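Local coordinates for protein MATE family efflux transporter (Vibrio cholerae, PDB 6IDP) that probably exports drugs and other toxic compounds across the bacterial membrane as a proton-dependent multidrug transporter of the MATE family, at residues A[264-276]-A[339-353]. Sequence-based numbering, arbitrary orientation.
Sequences AAVAAWALGSRFE and MTSETEVSQILNLHL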
loop_
_atom_site.group_PDB
_atom_site.type_symbol
_atom_site.label_atom_id
_atom_site.label_comp_id
_atom_site.label_asym_id
_atom_site.label_seq_id
_atom_site.Cartn_x
_atom_site.Cartn_y
_atom_site.Cartn_z
ATOM N N ALA A 264 -17.796 1.932 21.659
ATOM C CA ALA A 264 -16.536 1.457 22.220
ATOM C C ALA A 264 -15.941 0.334 21.382
ATOM O O ALA A 264 -14.722 0.241 21.228
ATOM C CB ALA A 264 -16.732 0.996 23.648
ATOM N N ALA A 265 -16.806 -0.522 20.851
ATOM C CA ALA A 265 -16.369 -1.594 19.969
ATOM C C ALA A 265 -15.806 -1.009 18.679
ATOM O O ALA A 265 -14.805 -1.497 18.154
ATOM C CB ALA A 265 -17.517 -2.544 19.671
ATOM N N VAL A 266 -16.451 0.040 18.175
ATOM C CA VAL A 266 -15.976 0.715 16.972
ATOM C C VAL A 266 -14.595 1.322 17.216
ATOM O O VAL A 266 -13.694 1.183 16.392
ATOM C CB VAL A 266 -16.952 1.817 16.511
ATOM C CG1 VAL A 266 -16.373 2.585 15.329
ATOM C CG2 VAL A 266 -18.295 1.211 16.141
ATOM N N ALA A 267 -14.436 1.981 18.361
ATOM C CA ALA A 267 -13.168 2.602 18.723
ATOM C C ALA A 267 -12.064 1.563 18.929
ATOM O O ALA A 267 -10.912 1.789 18.559
ATOM C CB ALA A 267 -13.334 3.447 19.980
ATOM N N ALA A 268 -12.418 0.429 19.521
ATOM C CA ALA A 268 -11.447 -0.624 19.784
ATOM C C ALA A 268 -10.955 -1.244 18.481
ATOM O O ALA A 268 -9.780 -1.591 18.353
ATOM C CB ALA A 268 -12.046 -1.688 20.685
ATOM N N TRP A 269 -11.857 -1.380 17.516
ATOM C CA TRP A 269 -11.506 -1.953 16.224
ATOM C C TRP A 269 -10.561 -1.034 15.455
ATOM O O TRP A 269 -9.658 -1.500 14.759
ATOM C CB TRP A 269 -12.762 -2.226 15.399
ATOM C CG TRP A 269 -12.470 -2.849 14.070
ATOM C CD1 TRP A 269 -12.336 -2.204 12.871
ATOM C CD2 TRP A 269 -12.275 -4.241 13.800
ATOM N NE1 TRP A 269 -12.071 -3.110 11.874
ATOM C CE2 TRP A 269 -12.028 -4.367 12.417
ATOM C CE3 TRP A 269 -12.285 -5.393 14.591
ATOM C CZ2 TRP A 269 -11.791 -5.602 11.812
ATOM C CZ3 TRP A 269 -12.049 -6.615 13.987
ATOM C CH2 TRP A 269 -11.807 -6.710 12.613
ATOM N N ALA A 270 -10.775 0.272 15.582
ATOM C CA ALA A 270 -9.908 1.242 14.927
ATOM C C ALA A 270 -8.482 1.120 15.455
ATOM O O ALA A 270 -7.529 1.087 14.679
ATOM C CB ALA A 270 -10.437 2.657 15.125
ATOM N N LEU A 271 -8.342 1.041 16.775
ATOM C CA LEU A 271 -7.030 0.858 17.385
ATOM C C LEU A 271 -6.443 -0.507 17.021
ATOM O O LEU A 271 -5.244 -0.626 16.767
ATOM C CB LEU A 271 -7.117 1.018 18.904
ATOM C CG LEU A 271 -7.426 2.437 19.395
ATOM C CD1 LEU A 271 -7.752 2.443 20.879
ATOM C CD2 LEU A 271 -6.266 3.375 19.096
ATOM N N GLY A 272 -7.294 -1.530 16.988
ATOM C CA GLY A 272 -6.867 -2.872 16.638
ATOM C C GLY A 272 -6.356 -2.982 15.211
ATOM O O GLY A 272 -5.365 -3.672 14.949
ATOM N N SER A 273 -7.033 -2.302 14.289
ATOM C CA SER A 273 -6.632 -2.291 12.885
ATOM C C SER A 273 -5.323 -1.535 12.705
ATOM O O SER A 273 -4.472 -1.922 11.902
ATOM C CB SER A 273 -7.722 -1.660 12.018
ATOM O OG SER A 273 -8.933 -2.387 12.107
ATOM N N ARG A 274 -5.178 -0.445 13.452
ATOM C CA ARG A 274 -3.951 0.335 13.450
ATOM C C ARG A 274 -2.775 -0.527 13.895
ATOM O O ARG A 274 -1.696 -0.470 13.302
ATOM C CB ARG A 274 -4.091 1.559 14.358
ATOM C CG ARG A 274 -2.831 2.394 14.477
ATOM C CD ARG A 274 -3.008 3.499 15.504
ATOM N NE ARG A 274 -4.178 4.322 15.217
ATOM C CZ ARG A 274 -4.155 5.417 14.464
ATOM N NH1 ARG A 274 -3.017 5.827 13.921
ATOM N NH2 ARG A 274 -5.270 6.104 14.257
ATOM N N PHE A 275 -2.995 -1.329 14.933
ATOM C CA PHE A 275 -1.959 -2.231 15.418
ATOM C C PHE A 275 -1.608 -3.284 14.368
ATOM O O PHE A 275 -0.432 -3.592 14.171
ATOM C CB PHE A 275 -2.385 -2.918 16.718
ATOM C CG PHE A 275 -1.352 -3.870 17.258
ATOM C CD1 PHE A 275 -1.388 -5.216 16.929
ATOM C CD2 PHE A 275 -0.337 -3.415 18.083
ATOM C CE1 PHE A 275 -0.433 -6.087 17.414
ATOM C CE2 PHE A 275 0.619 -4.287 18.576
ATOM C CZ PHE A 275 0.570 -5.622 18.239
ATOM N N GLU A 276 -2.628 -3.840 13.715
ATOM C CA GLU A 276 -2.426 -4.809 12.636
ATOM C C GLU A 276 -1.510 -4.249 11.555
ATOM O O GLU A 276 -0.618 -4.940 11.065
ATOM C CB GLU A 276 -3.756 -5.215 11.996
ATOM C CG GLU A 276 -4.548 -6.271 12.744
ATOM C CD GLU A 276 -5.736 -6.772 11.936
ATOM O OE1 GLU A 276 -5.575 -6.986 10.715
ATOM O OE2 GLU A 276 -6.830 -6.939 12.517
ATOM N N MET A 339 -2.738 2.273 24.839
ATOM C CA MET A 339 -3.305 2.792 23.602
ATOM C C MET A 339 -4.562 3.634 23.843
ATOM O O MET A 339 -4.935 4.448 23.004
ATOM C CB MET A 339 -3.614 1.640 22.641
ATOM C CG MET A 339 -2.375 0.908 22.128
ATOM S SD MET A 339 -2.753 -0.477 21.033
ATOM C CE MET A 339 -3.356 0.377 19.579
ATOM N N THR A 340 -5.210 3.439 24.988
ATOM C CA THR A 340 -6.393 4.229 25.331
ATOM C C THR A 340 -6.667 4.227 26.831
ATOM O O THR A 340 -6.352 3.263 27.530
ATOM C CB THR A 340 -7.651 3.723 24.593
ATOM O OG1 THR A 340 -8.781 4.521 24.964
ATOM C CG2 THR A 340 -7.928 2.265 24.933
ATOM N N SER A 341 -7.261 5.312 27.320
ATOM C CA SER A 341 -7.565 5.443 28.741
ATOM C C SER A 341 -9.024 5.106 29.053
ATOM O O SER A 341 -9.416 5.050 30.218
ATOM C CB SER A 341 -7.230 6.856 29.225
ATOM O OG SER A 341 -7.908 7.835 28.460
ATOM N N GLU A 342 -9.823 4.884 28.012
ATOM C CA GLU A 342 -11.196 4.417 28.193
ATOM C C GLU A 342 -11.214 2.909 28.429
ATOM O O GLU A 342 -10.863 2.126 27.539
ATOM C CB GLU A 342 -12.061 4.765 26.981
ATOM C CG GLU A 342 -12.058 6.234 26.600
ATOM C CD GLU A 342 -13.034 6.535 25.479
ATOM O OE1 GLU A 342 -14.211 6.138 25.598
ATOM O OE2 GLU A 342 -12.623 7.157 24.476
ATOM N N THR A 343 -11.629 2.511 29.628
ATOM C CA THR A 343 -11.584 1.115 30.056
ATOM C C THR A 343 -12.423 0.190 29.177
ATOM O O THR A 343 -11.994 -0.917 28.842
ATOM C CB THR A 343 -12.060 0.977 31.512
ATOM O OG1 THR A 343 -11.330 1.891 32.336
ATOM C CG2 THR A 343 -11.840 -0.445 32.020
ATOM N N GLU A 344 -13.617 0.648 28.811
ATOM C CA GLU A 344 -14.505 -0.127 27.957
ATOM C C GLU A 344 -13.832 -0.434 26.620
ATOM O O GLU A 344 -13.957 -1.538 26.091
ATOM C CB GLU A 344 -15.820 0.619 27.730
ATOM C CG GLU A 344 -16.887 -0.201 27.022
ATOM C CD GLU A 344 -18.158 0.589 26.763
ATOM O OE1 GLU A 344 -18.220 1.771 27.165
ATOM O OE2 GLU A 344 -19.094 0.031 26.153
ATOM N N VAL A 345 -13.110 0.545 26.083
ATOM C CA VAL A 345 -12.407 0.355 24.825
ATOM C C VAL A 345 -11.197 -0.557 25.007
ATOM O O VAL A 345 -10.962 -1.457 24.200
ATOM C CB VAL A 345 -11.949 1.697 24.222
ATOM C CG1 VAL A 345 -11.287 1.466 22.869
ATOM C CG2 VAL A 345 -13.128 2.647 24.083
ATOM N N SER A 346 -10.439 -0.329 26.077
ATOM C CA SER A 346 -9.215 -1.089 26.318
ATOM C C SER A 346 -9.499 -2.558 26.627
ATOM O O SER A 346 -8.683 -3.426 26.324
ATOM C CB SER A 346 -8.404 -0.458 27.455
ATOM O OG SER A 346 -9.078 -0.567 28.695
ATOM N N GLN A 347 -10.653 -2.838 27.226
ATOM C CA GLN A 347 -11.037 -4.216 27.516
ATOM C C GLN A 347 -11.319 -4.997 26.232
ATOM O O GLN A 347 -10.937 -6.161 26.104
ATOM C CB GLN A 347 -12.259 -4.260 28.435
ATOM C CG GLN A 347 -11.955 -3.976 29.901
ATOM C CD GLN A 347 -13.164 -4.194 30.791
ATOM O OE1 GLN A 347 -14.212 -4.645 30.329
ATOM N NE2 GLN A 347 -13.023 -3.879 32.073
ATOM N N ILE A 348 -11.992 -4.351 25.286
ATOM C CA ILE A 348 -12.307 -4.980 24.009
ATOM C C ILE A 348 -11.055 -5.084 23.142
ATOM O O ILE A 348 -10.855 -6.071 22.433
ATOM C CB ILE A 348 -13.406 -4.200 23.256
ATOM C CG1 ILE A 348 -14.688 -4.158 24.093
ATOM C CG2 ILE A 348 -13.680 -4.831 21.900
ATOM C CD1 ILE A 348 -15.828 -3.390 23.442
ATOM N N LEU A 349 -10.204 -4.064 23.216
ATOM C CA LEU A 349 -8.938 -4.068 22.494
ATOM C C LEU A 349 -8.007 -5.156 23.030
ATOM O O LEU A 349 -7.295 -5.804 22.263
ATOM C CB LEU A 349 -8.267 -2.694 22.584
ATOM C CG LEU A 349 -6.886 -2.544 21.944
ATOM C CD1 LEU A 349 -6.924 -2.879 20.453
ATOM C CD2 LEU A 349 -6.349 -1.138 22.174
ATOM N N ASN A 350 -8.023 -5.352 24.347
ATOM C CA ASN A 350 -7.260 -6.423 24.990
ATOM C C ASN A 350 -7.605 -7.779 24.374
ATOM O O ASN A 350 -6.726 -8.613 24.144
ATOM C CB ASN A 350 -7.538 -6.436 26.498
ATOM C CG ASN A 350 -6.525 -7.253 27.284
ATOM O OD1 ASN A 350 -5.808 -8.092 26.733
ATOM N ND2 ASN A 350 -6.469 -7.014 28.591
ATOM N N LEU A 351 -8.889 -7.984 24.097
ATOM C CA LEU A 351 -9.351 -9.218 23.473
ATOM C C LEU A 351 -8.845 -9.343 22.039
ATOM O O LEU A 351 -8.449 -10.422 21.605
ATOM C CB LEU A 351 -10.878 -9.286 23.494
ATOM C CG LEU A 351 -11.470 -10.626 23.062
ATOM C CD1 LEU A 351 -10.988 -11.735 23.984
ATOM C CD2 LEU A 351 -12.982 -10.562 23.046
ATOM N N HIS A 352 -8.866 -8.235 21.307
ATOM C CA HIS A 352 -8.403 -8.228 19.927
ATOM C C HIS A 352 -6.938 -8.643 19.841
ATOM O O HIS A 352 -6.547 -9.405 18.960
ATOM C CB HIS A 352 -8.596 -6.841 19.307
ATOM C CG HIS A 352 -7.984 -6.694 17.948
ATOM N ND1 HIS A 352 -8.702 -6.869 16.787
ATOM C CD2 HIS A 352 -6.719 -6.388 17.571
ATOM C CE1 HIS A 352 -7.905 -6.677 15.748
ATOM N NE2 HIS A 352 -6.701 -6.385 16.195
ATOM N N LEU A 353 -6.139 -8.148 20.780
ATOM C CA LEU A 353 -4.694 -8.336 20.751
ATOM C C LEU A 353 -4.239 -9.759 21.082
ATOM O O LEU A 353 -3.080 -10.103 20.849
ATOM C CB LEU A 353 -4.025 -7.353 21.714
ATOM C CG LEU A 353 -4.139 -5.877 21.333
ATOM C CD1 LEU A 353 -3.379 -5.008 22.323
ATOM C CD2 LEU A 353 -3.631 -5.658 19.913
#
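V345 enters helix 263-279 as a knob into the hole formed by A264, A267, A268 and L271, where small alanines let the backbones approach: the axes of 264-276 and 343-353 come within 8.3 Å at a crossing angle of -50°. With its CG1 anti to the backbone N (chi1 -177°), V345 lays that methyl 3.7 Å from A268 N, and its CG2 faces A264 CB. The methyl of A268 meets I348 CG2 at 3.7 Å, and L349 reaches L271 CB with CD2.

One turn on, G272, with no side chain, lets the H352 imidazole lie against its CA, 3.8 Å from the ring centroid, over the face. The same imidazole forms an offset edge-to-face pair with the six-membered ring of W269, planes at 83°, while E276 OE2 approaches H352 CE1 at 3.4 Å, the carboxylate nearly coplanar with the ring. H352 ND1 is buried without a polar partner. F411 of helix 379-435 also packs edge-to-face on H352. Buried L353 makes a CH-pi contact, CD2 over one face of F275.

The rim is more open to its surroundings. Exposed E344 lays its extended chain against A264 CB, the flexible M339 bends to bring CE beside L271 CB, and F275 also touches a bound monoolein lipid. Alanines at the crossing and a glycine one turn on, with larger apolar residues around them, typify close helix-helix packing in membrane proteins, here in the all-helical MATE fold.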